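Local coordinates for uncharacterized protein PA2218 (Pseudomonas aeruginosa, PDB 2HDW) that is of unknown function but adopts an alpha/beta-hydrolase fold and is probably a hydrolase, related to YcjY of Escherichia coli, at residues A[108-113]-A[135-140]; A[124-129]-A[163-168]; A[212-217]-A[319-324]. All blocks are in the same frame, centred on the assembly; numbering follows the deposited sequence.

Interaction 1: A[108-113]-A[135-140]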
# COMPACT_ATOMS: atom_id res chain seq x y z
N VAL A 108 -7.57 -0.96 3.34
CA VAL A 108 -8.16 -1.82 2.31
C VAL A 108 -8.43 -1.02 1.04
O VAL A 108 -8.41 0.22 1.05
CB VAL A 108 -9.47 -2.47 2.80
CG1 VAL A 108 -9.17 -3.46 3.90
CG2 VAL A 108 -10.45 -1.40 3.29
N LYS A 109 -8.70 -1.74 -0.04
CA LYS A 109 -8.96 -1.14 -1.34
C LYS A 109 -10.10 -0.13 -1.39
O LYS A 109 -10.14 0.71 -2.29
CB LYS A 109 -9.22 -2.25 -2.37
CG LYS A 109 -10.47 -3.09 -2.09
CD LYS A 109 -10.52 -4.31 -3.00
CE LYS A 109 -11.83 -5.08 -2.85
NZ LYS A 109 -12.12 -5.50 -1.45
N GLU A 110 -11.03 -0.20 -0.44
CA GLU A 110 -12.14 0.75 -0.45
C GLU A 110 -11.72 2.13 0.06
O GLU A 110 -12.47 3.10 -0.04
CB GLU A 110 -13.31 0.22 0.40
CG GLU A 110 -13.97 -1.05 -0.15
CD GLU A 110 -13.16 -2.31 0.10
OE1 GLU A 110 -12.17 -2.26 0.86
OE2 GLU A 110 -13.53 -3.37 -0.46
N GLN A 111 -10.51 2.21 0.59
CA GLN A 111 -10.00 3.47 1.10
C GLN A 111 -9.13 4.19 0.06
O GLN A 111 -9.47 4.20 -1.12
CB GLN A 111 -9.27 3.22 2.44
CG GLN A 111 -10.24 2.71 3.52
CD GLN A 111 -9.56 2.16 4.76
OE1 GLN A 111 -8.64 1.34 4.67
NE2 GLN A 111 -10.03 2.59 5.93
N SER A 112 -8.02 4.77 0.49
CA SER A 112 -7.15 5.53 -0.41
C SER A 112 -6.72 4.89 -1.74
O SER A 112 -6.77 5.56 -2.78
CB SER A 112 -5.90 5.99 0.34
OG SER A 112 -5.19 6.96 -0.40
N SER A 113 -6.28 3.64 -1.73
CA SER A 113 -5.84 3.01 -2.98
C SER A 113 -6.97 3.01 -4.01
O SER A 113 -6.74 3.22 -5.20
CB SER A 113 -5.33 1.58 -2.74
OG SER A 113 -6.31 0.76 -2.14
N THR A 135 -5.85 -9.89 4.47
CA THR A 135 -6.66 -8.73 4.84
C THR A 135 -7.80 -8.41 3.87
O THR A 135 -7.87 -8.96 2.78
CB THR A 135 -5.79 -7.45 4.97
OG1 THR A 135 -5.35 -7.03 3.67
CG2 THR A 135 -4.57 -7.73 5.84
N GLY A 136 -8.69 -7.51 4.30
CA GLY A 136 -9.81 -7.12 3.47
C GLY A 136 -10.66 -8.30 3.04
O GLY A 136 -11.07 -9.12 3.86
N GLU A 137 -10.93 -8.40 1.74
CA GLU A 137 -11.73 -9.50 1.21
C GLU A 137 -10.84 -10.63 0.69
O GLU A 137 -11.33 -11.67 0.26
CB GLU A 137 -12.65 -9.01 0.10
CG GLU A 137 -13.68 -8.01 0.58
CD GLU A 137 -14.70 -7.66 -0.48
OE1 GLU A 137 -14.32 -7.04 -1.49
OE2 GLU A 137 -15.88 -8.03 -0.31
N SER A 138 -9.53 -10.41 0.73
CA SER A 138 -8.59 -11.44 0.28
C SER A 138 -8.59 -12.65 1.22
O SER A 138 -9.07 -12.57 2.35
CB SER A 138 -7.17 -10.88 0.21
OG SER A 138 -7.07 -9.90 -0.80
N GLY A 139 -8.07 -13.76 0.72
CA GLY A 139 -8.01 -14.97 1.52
C GLY A 139 -6.78 -14.96 2.41
O GLY A 139 -6.04 -13.98 2.46
N GLY A 140 -6.57 -16.06 3.13
CA GLY A 140 -5.44 -16.15 4.02
C GLY A 140 -5.84 -16.22 5.48
O GLY A 140 -6.76 -15.52 5.92

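Interaction 2: A[124-129]-A[163-168]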
# COMPACT_ATOMS: atom_id res chain seq x y z
N GLY A 124 -7.30 7.84 -18.02
CA GLY A 124 -6.95 7.00 -19.16
C GLY A 124 -6.19 5.71 -18.91
O GLY A 124 -5.78 5.04 -19.86
N PHE A 125 -5.99 5.34 -17.65
CA PHE A 125 -5.27 4.11 -17.34
C PHE A 125 -6.21 3.00 -16.86
O PHE A 125 -7.28 3.28 -16.34
CB PHE A 125 -4.21 4.36 -16.25
CG PHE A 125 -3.18 5.40 -16.62
CD1 PHE A 125 -1.99 5.03 -17.25
CD2 PHE A 125 -3.40 6.75 -16.37
CE1 PHE A 125 -1.04 5.99 -17.61
CE2 PHE A 125 -2.45 7.72 -16.73
CZ PHE A 125 -1.27 7.34 -17.35
N VAL A 126 -5.82 1.75 -17.07
CA VAL A 126 -6.59 0.63 -16.57
C VAL A 126 -5.97 0.49 -15.19
O VAL A 126 -4.75 0.43 -15.08
CB VAL A 126 -6.33 -0.66 -17.37
CG1 VAL A 126 -6.87 -1.86 -16.61
CG2 VAL A 126 -6.98 -0.57 -18.74
N THR A 127 -6.78 0.44 -14.13
CA THR A 127 -6.22 0.35 -12.79
C THR A 127 -6.78 -0.75 -11.90
O THR A 127 -7.87 -1.28 -12.14
CB THR A 127 -6.37 1.69 -12.05
OG1 THR A 127 -7.76 1.97 -11.87
CG2 THR A 127 -5.73 2.81 -12.85
N LEU A 128 -6.03 -1.06 -10.86
CA LEU A 128 -6.41 -2.11 -9.93
C LEU A 128 -5.97 -1.77 -8.50
O LEU A 128 -4.80 -1.46 -8.26
CB LEU A 128 -5.76 -3.41 -10.39
CG LEU A 128 -6.06 -4.75 -9.72
CD1 LEU A 128 -7.53 -5.11 -9.89
CD2 LEU A 128 -5.18 -5.82 -10.35
N ALA A 129 -6.92 -1.83 -7.56
CA ALA A 129 -6.64 -1.59 -6.14
C ALA A 129 -6.93 -2.94 -5.49
O ALA A 129 -8.03 -3.49 -5.65
CB ALA A 129 -7.58 -0.50 -5.59
N SER A 163 -1.85 -7.73 -16.11
CA SER A 163 -1.10 -8.01 -17.34
C SER A 163 -1.81 -8.86 -18.38
O SER A 163 -1.62 -8.66 -19.58
CB SER A 163 0.22 -8.72 -17.01
OG SER A 163 1.11 -7.86 -16.34
N LEU A 164 -2.62 -9.81 -17.92
CA LEU A 164 -3.32 -10.70 -18.84
C LEU A 164 -4.66 -10.17 -19.35
O LEU A 164 -5.29 -10.82 -20.19
CB LEU A 164 -3.52 -12.07 -18.18
CG LEU A 164 -2.25 -12.73 -17.64
CD1 LEU A 164 -2.56 -14.18 -17.26
CD2 LEU A 164 -1.13 -12.68 -18.68
N LEU A 165 -5.08 -9.01 -18.86
CA LEU A 165 -6.34 -8.43 -19.29
C LEU A 165 -6.31 -8.09 -20.78
O LEU A 165 -5.34 -7.54 -21.29
CB LEU A 165 -6.65 -7.16 -18.49
CG LEU A 165 -7.02 -7.36 -17.02
CD1 LEU A 165 -7.26 -6.01 -16.39
CD2 LEU A 165 -8.27 -8.23 -16.91
N PRO A 166 -7.39 -8.41 -21.50
CA PRO A 166 -7.43 -8.11 -22.93
C PRO A 166 -7.35 -6.62 -23.24
O PRO A 166 -6.91 -6.23 -24.32
CB PRO A 166 -8.75 -8.74 -23.39
CG PRO A 166 -9.59 -8.74 -22.15
CD PRO A 166 -8.60 -9.15 -21.08
N GLU A 167 -7.74 -5.78 -22.28
CA GLU A 167 -7.71 -4.34 -22.48
C GLU A 167 -6.36 -3.69 -22.19
O GLU A 167 -6.17 -2.51 -22.46
CB GLU A 167 -8.77 -3.66 -21.61
CG GLU A 167 -10.21 -4.09 -21.88
CD GLU A 167 -10.57 -5.40 -21.19
OE1 GLU A 167 -9.71 -5.99 -20.50
OE2 GLU A 167 -11.74 -5.83 -21.32
N VAL A 168 -5.42 -4.46 -21.65
CA VAL A 168 -4.13 -3.90 -21.31
C VAL A 168 -2.94 -4.39 -22.11
O VAL A 168 -2.94 -5.50 -22.65
CB VAL A 168 -3.79 -4.14 -19.81
CG1 VAL A 168 -4.98 -3.79 -18.93
CG2 VAL A 168 -3.37 -5.57 -19.60

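Interaction 3: A[212-217]-A[319-324]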
# COMPACT_ATOMS: atom_id res chain seq x y z
N LYS A 212 13.15 0.36 13.98
CA LYS A 212 13.72 1.53 14.65
C LYS A 212 12.72 2.56 15.20
O LYS A 212 13.13 3.55 15.80
CB LYS A 212 14.68 2.26 13.70
CG LYS A 212 15.78 1.39 13.11
CD LYS A 212 16.63 2.19 12.13
CE LYS A 212 17.80 1.38 11.60
NZ LYS A 212 18.59 2.14 10.59
N GLY A 213 11.43 2.32 15.00
CA GLY A 213 10.44 3.28 15.47
C GLY A 213 10.51 4.56 14.65
O GLY A 213 11.23 4.62 13.65
N TYR A 214 9.77 5.59 15.06
CA TYR A 214 9.78 6.86 14.34
C TYR A 214 11.06 7.65 14.60
O TYR A 214 11.42 7.91 15.74
CB TYR A 214 8.56 7.70 14.74
CG TYR A 214 7.28 7.21 14.12
CD1 TYR A 214 7.06 7.33 12.75
CD2 TYR A 214 6.27 6.63 14.90
CE1 TYR A 214 5.87 6.89 12.16
CE2 TYR A 214 5.08 6.18 14.32
CZ TYR A 214 4.89 6.31 12.95
OH TYR A 214 3.72 5.89 12.37
N ASN A 215 11.74 8.02 13.52
CA ASN A 215 12.98 8.77 13.63
C ASN A 215 14.02 8.06 14.49
O ASN A 215 14.67 8.67 15.33
CB ASN A 215 12.70 10.17 14.19
CG ASN A 215 11.93 11.04 13.21
OD1 ASN A 215 12.47 11.46 12.18
ND2 ASN A 215 10.67 11.32 13.52
N ASP A 216 14.17 6.75 14.27
CA ASP A 216 15.13 5.94 15.01
C ASP A 216 15.08 6.16 16.52
O ASP A 216 16.07 6.55 17.13
CB ASP A 216 16.55 6.22 14.51
CG ASP A 216 16.74 5.89 13.04
OD1 ASP A 216 17.89 5.95 12.57
OD2 ASP A 216 15.74 5.58 12.35
N SER A 217 13.92 5.91 17.12
CA SER A 217 13.78 6.10 18.56
C SER A 217 13.96 4.82 19.37
O SER A 217 13.94 4.84 20.60
CB SER A 217 12.41 6.71 18.86
OG SER A 217 11.37 5.91 18.33
N SER A 319 6.27 11.82 8.29
CA SER A 319 6.91 10.72 7.59
C SER A 319 7.75 11.13 6.39
O SER A 319 8.27 10.27 5.68
CB SER A 319 5.83 9.76 7.11
OG SER A 319 4.89 10.50 6.36
N ARG A 320 7.88 12.42 6.14
CA ARG A 320 8.63 12.87 4.98
C ARG A 320 10.03 12.28 4.91
O ARG A 320 10.55 12.03 3.82
CB ARG A 320 8.73 14.39 4.94
CG ARG A 320 9.35 14.91 3.65
CD ARG A 320 9.44 16.43 3.63
NE ARG A 320 10.36 16.91 4.65
CZ ARG A 320 10.60 18.20 4.90
NH1 ARG A 320 9.99 19.14 4.18
NH2 ARG A 320 11.46 18.54 5.85
N TYR A 321 10.65 12.05 6.06
CA TYR A 321 12.00 11.53 6.07
C TYR A 321 12.14 10.16 5.40
O TYR A 321 13.20 9.84 4.86
CB TYR A 321 12.56 11.48 7.50
CG TYR A 321 12.04 10.37 8.37
CD1 TYR A 321 12.74 9.17 8.48
CD2 TYR A 321 10.89 10.54 9.14
CE1 TYR A 321 12.32 8.17 9.35
CE2 TYR A 321 10.46 9.54 10.01
CZ TYR A 321 11.18 8.36 10.11
OH TYR A 321 10.77 7.38 10.98
N PHE A 322 11.08 9.35 5.41
CA PHE A 322 11.15 8.03 4.77
C PHE A 322 11.48 8.17 3.28
O PHE A 322 12.30 7.42 2.74
CB PHE A 322 9.84 7.27 4.92
CG PHE A 322 9.60 6.74 6.31
CD1 PHE A 322 10.50 5.85 6.89
CD2 PHE A 322 8.47 7.12 7.03
CE1 PHE A 322 10.27 5.34 8.18
CE2 PHE A 322 8.24 6.62 8.32
CZ PHE A 322 9.14 5.72 8.89
N SER A 323 10.84 9.12 2.61
CA SER A 323 11.08 9.35 1.19
C SER A 323 12.46 9.94 0.95
O SER A 323 13.09 9.69 -0.09
CB SER A 323 10.03 10.30 0.61
OG SER A 323 8.75 9.70 0.63
N GLU A 324 12.94 10.73 1.91
CA GLU A 324 14.25 11.35 1.79
C GLU A 324 15.33 10.28 1.88
O GLU A 324 16.35 10.37 1.21
CB GLU A 324 14.44 12.40 2.89
CG GLU A 324 13.40 13.50 2.83
CD GLU A 324 13.57 14.52 3.93
OE1 GLU A 324 13.80 14.12 5.08
OE2 GLU A 324 13.46 15.73 3.63
O HOH W 1 12.16 5.07 11.16

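Interaction 1: A[108-113]-A[135-140]
A buried salt-bridge network between two loops at the C-terminal ends of neighbouring sheet strands centres on Lys-109, whose NZ lies 2.7 Å from Glu-137 OE1. The two side chains cross almost at a right angle. Beyond CG the lysine chain runs extended until its last torsion (chi4 -55°), where a bend turns the ammonium nitrogen into the cluster; NZ meets OE1 on the anti side, 20° out of the carboxylate plane. Lys-109 NZ also bonds Glu-110 OE2, at 2.7 Å, here on the syn side. Both loops belong to the alpha/beta-hydrolase core: 108-113 follows strand 96-102 and leads into helix 112-122, with Gln-111 as N-cap, whereas 135-140 follows strand 126-130. The loop after the first of these strands often supplies part of the oxyanion hole in this fold. Held by one lysine, Glu-110 OE2 and Glu-137 OE1 lie 3.9 Å apart, a closeness that Arg-276 on the former and Lys-70 on the latter should help to offset. Asp-131 is a third carboxylate on NZ and also takes the backbone N of Glu-137. Beside the charges, Val-108 CG1 rests 3.7 Å from Gly-136 CA, in the type II' turn from Thr-135 to Ser-138.

Interaction 2: A[124-129]-A[163-168]
Val-126 overlaps one methyl of Val-168 with its whole branched end: Val-168 CG1 lies 3.6 Å from Val-126 CG1, and Val-126 CB and CG2 lie almost as near. One methyl thus sits against the fork of the other valine, and the two side chains cross at about a right angle. Val-126 CG1 is trans to its own backbone nitrogen (chi1 165°), a setting that also brings it to Leu-165 CD1, at 4.2 Å. Its second methyl, Val-126 CG2, approaches the backbone carbonyl Glu-167 O at 4.3 Å. The partner residues are grouped by a type I turn from Leu-165 to Val-168, closed by a bond from Val-168 N to Leu-165 O of 3.1 Å. This turn leads from helix 148-164 into the short strand 168-169, ahead of strand 173-178, where a beta-alpha-beta crossover of the alpha/beta-hydrolase sheet turns back from its helix. Val-126 bonds through its backbone to strand 96-102, whose Leu-96 and Ala-98 touch Val-126 and Val-168 respectively, while Leu-165 reaches Leu-85 of strand 80-88. On the opposite face of strand 126-130, Thr-127 packs on helix 112-122, which ends in a Schellman motif at Gly-124. Across the two segments the contact consists of aliphatic carbons, with one turn carbonyl oxygen at a loose distance and no polar bond, so it depends on shape and on the exclusion of water.

Interaction 3: A[212-217]-A[319-324]
Tyr-321 meets the turn 213-216 with its hydroxyl: the backbone N of Asn-215 donates to Tyr-321 OH at 2.8 Å, along an almost straight line (N-H...O 178°). A water in the plane of the ring, at its edge, lies 2.7 Å from Tyr-321 OH and donates to Gly-213 O at the same distance, tying the phenol to a second point of the turn. Over one face of the ring comes the Asn-215 amide: its OD1 stands above the rim, 3.5 Å from Tyr-321 CE2, with amide and ring planes 32° apart. Phe-322 lies beyond the other face. Tyr-321 CG occupies the position between backbone N and carbonyl carbon (chi1 76°), which sends the ring from the first turn of helix 320-329 across to the loop. That loop follows helix 206-212 in the helical insertion between strands 197-201 and 309-314, where alpha/beta hydrolases often carry a cap, and its type II turn presents the Asn-215 N-H to the phenol. The Tyr-214 side chain is held by other partners: its hydroxyl bonds Tyr-204 OH and its ring is edge-to-face with Phe-259. Tyr-204 also stacks on Phe-322, so it touches both segments. On the helix side, Ser-319 and Ser-323 both bond His-313, at the end of strand 309-314, and helix 320-329 packs beside strand 334-339. The phenol hydroxyl therefore accepts from a backbone amide while engaging a bridging water, so this surface contact rests chiefly on directional polar bonds, with the Asn-215 amide and Phe-322 flanking the ring and probably limiting its movement.

How the interactions relate
Interactions 1 and 2 cross along the chain, their segments alternating, and their centres lie 18 Å apart. They share the unit of helix 112-122 and strand 126-130: Lys-109 and Ser-113 both pack against Ala-129. Interaction 1 joins loops at the C-terminal ends of strands, whereas interaction 2 sits near the start of strand 126-130, on the face turned to helix 148-164. Interaction 3 comes later in sequence, beyond the chain's centre from both others, about 25 Å from interaction 1 and 34 Å from interaction 2 between centres. It joins the helical insertion to helix 320-329 near edge strand 334-339, while interactions 1 and 2 tie together the sheet around strands 80-88, 126-130 and 96-102.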